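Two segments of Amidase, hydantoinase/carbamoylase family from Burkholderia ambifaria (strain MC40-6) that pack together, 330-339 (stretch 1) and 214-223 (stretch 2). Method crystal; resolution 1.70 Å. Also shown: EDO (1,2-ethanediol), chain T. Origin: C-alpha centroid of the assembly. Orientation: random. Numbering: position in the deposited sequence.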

ATOM      1  N   CYS B 330     -11.990 -14.083  -3.882  1.00 22.52           N
ATOM      2  CA  CYS B 330     -11.496 -14.226  -5.244  1.00 29.82           C
ATOM      3  C   CYS B 330     -10.781 -15.545  -5.521  1.00 25.99           C
ATOM      4  O   CYS B 330     -10.504 -15.835  -6.689  1.00 25.57           O
ATOM      5  CB  CYS B 330     -10.557 -13.078  -5.588  1.00 28.56           C
ATOM      6  SG  CYS B 330      -9.107 -13.100  -4.554  1.00 29.49           S
ATOM      7  N   TRP B 331     -10.478 -16.345  -4.501  1.00 15.95           N
ATOM      8  CA  TRP B 331      -9.923 -17.677  -4.700  1.00 14.31           C
ATOM      9  C   TRP B 331     -10.294 -18.564  -3.525  1.00 17.35           C
ATOM     10  O   TRP B 331     -10.206 -18.131  -2.377  1.00 13.20           O
ATOM     11  CB  TRP B 331      -8.395 -17.625  -4.825  1.00 18.42           C
ATOM     12  CG  TRP B 331      -7.811 -18.948  -5.260  1.00 20.22           C
ATOM     13  CD1 TRP B 331      -8.059 -19.601  -6.426  1.00 19.09           C
ATOM     14  CD2 TRP B 331      -6.897 -19.766  -4.526  1.00 19.94           C
ATOM     15  NE1 TRP B 331      -7.357 -20.786  -6.465  1.00 21.43           N
ATOM     16  CE2 TRP B 331      -6.629 -20.906  -5.314  1.00 18.73           C
ATOM     17  CE3 TRP B 331      -6.275 -19.647  -3.278  1.00 22.80           C
ATOM     18  CZ2 TRP B 331      -5.766 -21.919  -4.900  1.00 21.69           C
ATOM     19  CZ3 TRP B 331      -5.420 -20.650  -2.866  1.00 24.07           C
ATOM     20  CH2 TRP B 331      -5.170 -21.777  -3.681  1.00 23.44           C
ATOM     21  N   ARG B 332     -10.659 -19.809  -3.813  1.00 14.21           N
ATOM     22  CA  ARG B 332     -10.896 -20.826  -2.793  1.00 16.60           C
ATOM     23  C   ARG B 332     -10.148 -22.090  -3.185  1.00 15.82           C
ATOM     24  O   ARG B 332     -10.075 -22.430  -4.366  1.00 20.43           O
ATOM     25  CB  ARG B 332     -12.391 -21.173  -2.647  1.00 17.07           C
ATOM     26  CG  ARG B 332     -13.329 -19.989  -2.419  1.00 18.69           C
ATOM     27  CD  ARG B 332     -14.793 -20.452  -2.460  1.00 24.38           C
ATOM     28  NE  ARG B 332     -15.689 -19.337  -2.164  1.00 21.59           N
ATOM     29  CZ  ARG B 332     -16.090 -18.442  -3.060  1.00 20.98           C
ATOM     30  NH1 ARG B 332     -15.692 -18.550  -4.323  1.00 24.40           N
ATOM     31  NH2 ARG B 332     -16.897 -17.445  -2.699  1.00 17.29           N
ATOM     32  N   SER B 333      -9.611 -22.788  -2.191  1.00 17.36           N
ATOM     33  CA  SER B 333      -9.002 -24.095  -2.401  1.00 15.80           C
ATOM     34  C   SER B 333      -9.385 -24.980  -1.224  1.00 13.61           C
ATOM     35  O   SER B 333      -9.331 -24.535  -0.072  1.00 11.98           O
ATOM     36  CB  SER B 333      -7.476 -24.002  -2.501  1.00 19.90           C
ATOM     37  OG  SER B 333      -7.001 -25.106  -3.254  1.00 21.51           O
ATOM     38  N   PRO B 334      -9.761 -26.227  -1.479  1.00 18.24           N
ATOM     39  CA  PRO B 334     -10.240 -27.096  -0.403  1.00 14.17           C
ATOM     40  C   PRO B 334      -9.090 -27.697   0.387  1.00 13.12           C
ATOM     41  O   PRO B 334      -7.967 -27.831  -0.097  1.00 14.66           O
ATOM     42  CB  PRO B 334     -10.997 -28.196  -1.154  1.00 16.73           C
ATOM     43  CG  PRO B 334     -10.216 -28.306  -2.462  1.00 14.93           C
ATOM     44  CD  PRO B 334      -9.779 -26.889  -2.800  1.00 20.56           C
ATOM     45  N   ALA B 335      -9.399 -28.085   1.619  1.00 11.66           N
ATOM     46  CA  ALA B 335      -8.444 -28.888   2.368  1.00 10.31           C
ATOM     47  C   ALA B 335      -8.173 -30.182   1.611  1.00 14.98           C
ATOM     48  O   ALA B 335      -9.024 -30.693   0.883  1.00 15.75           O
ATOM     49  CB  ALA B 335      -8.977 -29.199   3.769  1.00 17.11           C
ATOM     50  N   THR B 336      -6.973 -30.709   1.780  1.00 10.76           N
ATOM     51  CA  THR B 336      -6.521 -31.886   1.036  1.00 11.37           C
ATOM     52  C   THR B 336      -5.892 -32.873   2.002  1.00  9.09           C
ATOM     53  O   THR B 336      -4.673 -32.909   2.172  1.00 10.49           O
ATOM     54  CB  THR B 336      -5.528 -31.491  -0.064  1.00 12.54           C
ATOM     55  OG1 THR B 336      -6.052 -30.356  -0.776  1.00 13.77           O
ATOM     56  CG2 THR B 336      -5.342 -32.657  -1.040  1.00 12.26           C
ATOM     57  N   PRO B 337      -6.697 -33.710   2.648  1.00 12.10           N
ATOM     58  CA  PRO B 337      -6.121 -34.716   3.549  1.00 11.76           C
ATOM     59  C   PRO B 337      -5.321 -35.770   2.793  1.00 10.17           C
ATOM     60  O   PRO B 337      -5.684 -36.186   1.687  1.00 11.75           O
ATOM     61  CB  PRO B 337      -7.348 -35.331   4.229  1.00 14.63           C
ATOM     62  CG  PRO B 337      -8.483 -34.995   3.333  1.00 20.84           C
ATOM     63  CD  PRO B 337      -8.166 -33.684   2.714  1.00 15.50           C
ATOM     64  N   PHE B 338      -4.222 -36.191   3.408  1.00 10.26           N
ATOM     65  CA  PHE B 338      -3.433 -37.296   2.885  1.00  7.97           C
ATOM     66  C   PHE B 338      -3.991 -38.627   3.391  1.00 10.81           C
ATOM     67  O   PHE B 338      -4.876 -38.681   4.244  1.00 12.98           O
ATOM     68  CB  PHE B 338      -1.959 -37.112   3.269  1.00  8.16           C
ATOM     69  CG  PHE B 338      -1.282 -35.983   2.557  1.00  8.52           C
ATOM     70  CD1 PHE B 338      -1.840 -35.442   1.401  1.00 10.92           C
ATOM     71  CD2 PHE B 338      -0.089 -35.467   3.038  1.00 10.41           C
ATOM     72  CE1 PHE B 338      -1.220 -34.382   0.741  1.00  9.66           C
ATOM     73  CE2 PHE B 338       0.563 -34.421   2.380  1.00  9.49           C
ATOM     74  CZ  PHE B 338      -0.004 -33.869   1.225  1.00  8.41           C
ATOM     75  N   ASP B 339      -3.496 -39.720   2.819  1.00  9.07           N
ATOM     76  CA  ASP B 339      -4.066 -41.030   3.099  1.00 11.28           C
ATOM     77  C   ASP B 339      -3.602 -41.509   4.464  1.00 10.42           C
ATOM     78  O   ASP B 339      -2.397 -41.593   4.704  1.00 11.18           O
ATOM     79  CB  ASP B 339      -3.621 -42.014   2.025  1.00 10.64           C
ATOM     80  CG  ASP B 339      -4.076 -43.414   2.315  1.00 11.97           C
ATOM     81  OD1 ASP B 339      -5.294 -43.671   2.125  1.00 16.00           O
ATOM     82  OD2 ASP B 339      -3.229 -44.232   2.732  1.00 10.96           O
TER
HETATM   83  C1  EDO T 505      -4.187 -27.500  -0.320  1.00 13.84           C
HETATM   84  O1  EDO T 505      -4.984 -28.296   0.575  1.00 15.95           O
HETATM   85  C2  EDO T 505      -5.032 -26.358  -0.877  1.00 17.76           C
HETATM   86  O2  EDO T 505      -6.116 -26.879  -1.665  1.00 18.30           O
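Stretch 2 214-223: IVTGGQAIRW

Stretch 2 pairs antiparallel with stretch 1, strand residues lying on both sides of Gln 219; the axes of strands 330-333 and 220-223 come within 4.8 Å, their N-to-C directions 178° apart, and the two stretches together bury 739 Å². At the start of stretch 1, Trp 223 O accepts from Cys 330 N (2.9 Å) and weakly from Trp 331 N (3.4 Å), while Trp 223 N donates to Trp 331 O (2.9 Å). Trp 331 and Trp 223 share a sheet face, and the edge of the Trp 331 six-membered ring meets the face of the Trp 223 five-membered ring, centroids 5.3 Å apart and planes at 59°. Arg 332 lies opposite Arg 222 in a non-hydrogen-bonded pair on the other face, CA to CA 4.7 Å. Ser 333 pairs with Ile 221 through two hydrogen bonds, Ser 333 N to Ile 221 O and Ile 221 N to Ser 333 O, both 3.0 Å. The strand pairing lapses at Pro 334, whose CB points away from stretch 2, and an ethanediol molecule bridges the gap, its O2 donating to Pro 334 O (2.6 Å) and its O1 hydrogen-bonded to Gln 219 O (2.8 Å). Ala 335 CB packs on Ala 220 CB (4.1 Å). Pairing resumes at Thr 336, whose N donates to Gly 218 O (3.1 Å) and whose O accepts from Gly 218 N (2.9 Å). Pro 337 faces Gly 217 closely, CA to CA 4.2 Å; a CB on Gly 217 would clash with Thr 336 O and Pro 337 CA. Phe 338 N donates to Thr 216 O (3.0 Å), its ring covers Gly 217 CA (3.6 Å from the ring centroid), and Phe 338 CE2 touches Val 215 CG1 (3.6 Å).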

ATOM      1  N   ILE B 214       5.612 -35.446   9.946  1.00  7.16           N
ATOM      2  CA  ILE B 214       4.634 -36.423   9.444  1.00  7.36           C
ATOM      3  C   ILE B 214       3.502 -35.600   8.836  1.00  9.06           C
ATOM      4  O   ILE B 214       2.643 -35.091   9.551  1.00 10.41           O
ATOM      5  CB  ILE B 214       4.133 -37.342  10.558  1.00  9.74           C
ATOM      6  CG1 ILE B 214       5.280 -38.137  11.177  1.00 11.98           C
ATOM      7  CG2 ILE B 214       3.076 -38.334  10.007  1.00 10.92           C
ATOM      8  CD1 ILE B 214       4.984 -38.600  12.602  1.00 15.33           C
ATOM      9  N   VAL B 215       3.495 -35.439   7.511  1.00  8.51           N
ATOM     10  CA  VAL B 215       2.620 -34.427   6.915  1.00  6.68           C
ATOM     11  C   VAL B 215       1.209 -34.985   6.811  1.00 11.33           C
ATOM     12  O   VAL B 215       1.002 -36.082   6.282  1.00 11.94           O
ATOM     13  CB  VAL B 215       3.147 -33.968   5.542  1.00  6.99           C
ATOM     14  CG1 VAL B 215       2.344 -32.794   5.086  1.00  9.82           C
ATOM     15  CG2 VAL B 215       4.620 -33.562   5.621  1.00  6.60           C
ATOM     16  N   THR B 216       0.227 -34.213   7.278  1.00 11.65           N
ATOM     17  CA  THR B 216      -1.129 -34.739   7.346  1.00  9.79           C
ATOM     18  C   THR B 216      -1.984 -34.389   6.133  1.00 12.19           C
ATOM     19  O   THR B 216      -2.984 -35.078   5.883  1.00 10.97           O
ATOM     20  CB  THR B 216      -1.816 -34.260   8.638  1.00 12.45           C
ATOM     21  OG1 THR B 216      -1.886 -32.839   8.668  1.00 12.84           O
ATOM     22  CG2 THR B 216      -1.007 -34.693   9.828  1.00 19.54           C
ATOM     23  N   GLY B 217      -1.611 -33.378   5.373  1.00 12.02           N
ATOM     24  CA  GLY B 217      -2.435 -32.892   4.286  1.00 11.13           C
ATOM     25  C   GLY B 217      -2.141 -31.427   4.049  1.00 11.48           C
ATOM     26  O   GLY B 217      -1.213 -30.864   4.619  1.00 10.87           O
ATOM     27  N   GLY B 218      -2.963 -30.827   3.194  1.00  8.56           N
ATOM     28  CA  GLY B 218      -2.875 -29.408   2.902  1.00  7.67           C
ATOM     29  C   GLY B 218      -4.083 -28.689   3.476  1.00  8.95           C
ATOM     30  O   GLY B 218      -5.091 -29.320   3.813  1.00 11.47           O
ATOM     31  N   GLN B 219      -3.967 -27.368   3.604  1.00  9.17           N
ATOM     32  CA  GLN B 219      -4.963 -26.521   4.245  1.00 11.14           C
ATOM     33  C   GLN B 219      -6.126 -26.210   3.314  1.00 10.58           C
ATOM     34  O   GLN B 219      -5.992 -26.224   2.092  1.00 12.61           O
ATOM     35  CB  GLN B 219      -4.326 -25.188   4.639  1.00 11.89           C
ATOM     36  CG  GLN B 219      -3.286 -25.317   5.719  1.00 10.63           C
ATOM     37  CD  GLN B 219      -2.268 -24.214   5.642  1.00 10.46           C
ATOM     38  OE1 GLN B 219      -1.850 -23.810   4.556  1.00 12.24           O
ATOM     39  NE2 GLN B 219      -1.850 -23.728   6.808  1.00 10.46           N
ATOM     40  N   ALA B 220      -7.260 -25.836   3.922  1.00 11.12           N
ATOM     41  CA  ALA B 220      -8.272 -25.052   3.211  1.00 12.26           C
ATOM     42  C   ALA B 220      -7.837 -23.588   3.195  1.00  9.06           C
ATOM     43  O   ALA B 220      -7.344 -23.068   4.202  1.00 13.17           O
ATOM     44  CB  ALA B 220      -9.638 -25.180   3.879  1.00 15.03           C
ATOM     45  N   ILE B 221      -7.980 -22.937   2.035  1.00 10.50           N
ATOM     46  CA  ILE B 221      -7.467 -21.587   1.809  1.00  9.31           C
ATOM     47  C   ILE B 221      -8.589 -20.735   1.228  1.00 11.40           C
ATOM     48  O   ILE B 221      -9.291 -21.172   0.307  1.00 11.62           O
ATOM     49  CB  ILE B 221      -6.274 -21.575   0.835  1.00  9.73           C
ATOM     50  CG1 ILE B 221      -5.210 -22.604   1.224  1.00 13.05           C
ATOM     51  CG2 ILE B 221      -5.655 -20.151   0.756  1.00  9.93           C
ATOM     52  CD1 ILE B 221      -4.117 -22.732   0.175  1.00 13.98           C
ATOM     53  N   ARG B 222      -8.716 -19.503   1.718  1.00 11.76           N
ATOM     54  CA  ARG B 222      -9.539 -18.485   1.082  1.00 11.61           C
ATOM     55  C   ARG B 222      -8.691 -17.244   0.852  1.00 11.33           C
ATOM     56  O   ARG B 222      -7.923 -16.837   1.727  1.00 12.26           O
ATOM     57  CB  ARG B 222     -10.761 -18.104   1.938  1.00 10.22           C
ATOM     58  CG  ARG B 222     -11.558 -19.323   2.370  1.00 13.57           C
ATOM     59  CD  ARG B 222     -12.331 -19.905   1.203  1.00 14.58           C
ATOM     60  NE  ARG B 222     -13.207 -20.999   1.644  1.00 16.24           N
ATOM     61  CZ  ARG B 222     -12.888 -22.295   1.617  1.00 21.80           C
ATOM     62  NH1 ARG B 222     -11.706 -22.691   1.155  1.00 20.53           N
ATOM     63  NH2 ARG B 222     -13.757 -23.205   2.052  1.00 22.02           N
ATOM     64  N   TRP B 223      -8.850 -16.644  -0.319  1.00 12.18           N
ATOM     65  CA  TRP B 223      -8.279 -15.339  -0.625  1.00 12.91           C
ATOM     66  C   TRP B 223      -9.421 -14.354  -0.777  1.00 10.86           C
ATOM     67  O   TRP B 223     -10.371 -14.620  -1.519  1.00 13.81           O
ATOM     68  CB  TRP B 223      -7.477 -15.381  -1.918  1.00 14.80           C
ATOM     69  CG  TRP B 223      -6.072 -15.840  -1.757  1.00 15.60           C
ATOM     70  CD1 TRP B 223      -5.481 -16.333  -0.631  1.00 16.76           C
ATOM     71  CD2 TRP B 223      -5.059 -15.800  -2.766  1.00 16.19           C
ATOM     72  NE1 TRP B 223      -4.143 -16.611  -0.881  1.00 16.19           N
ATOM     73  CE2 TRP B 223      -3.867 -16.295  -2.185  1.00 17.94           C
ATOM     74  CE3 TRP B 223      -5.048 -15.412  -4.108  1.00 18.04           C
ATOM     75  CZ2 TRP B 223      -2.676 -16.393  -2.903  1.00 25.15           C
ATOM     76  CZ3 TRP B 223      -3.856 -15.506  -4.819  1.00 29.10           C
ATOM     77  CH2 TRP B 223      -2.693 -16.002  -4.217  1.00 26.69           C
TER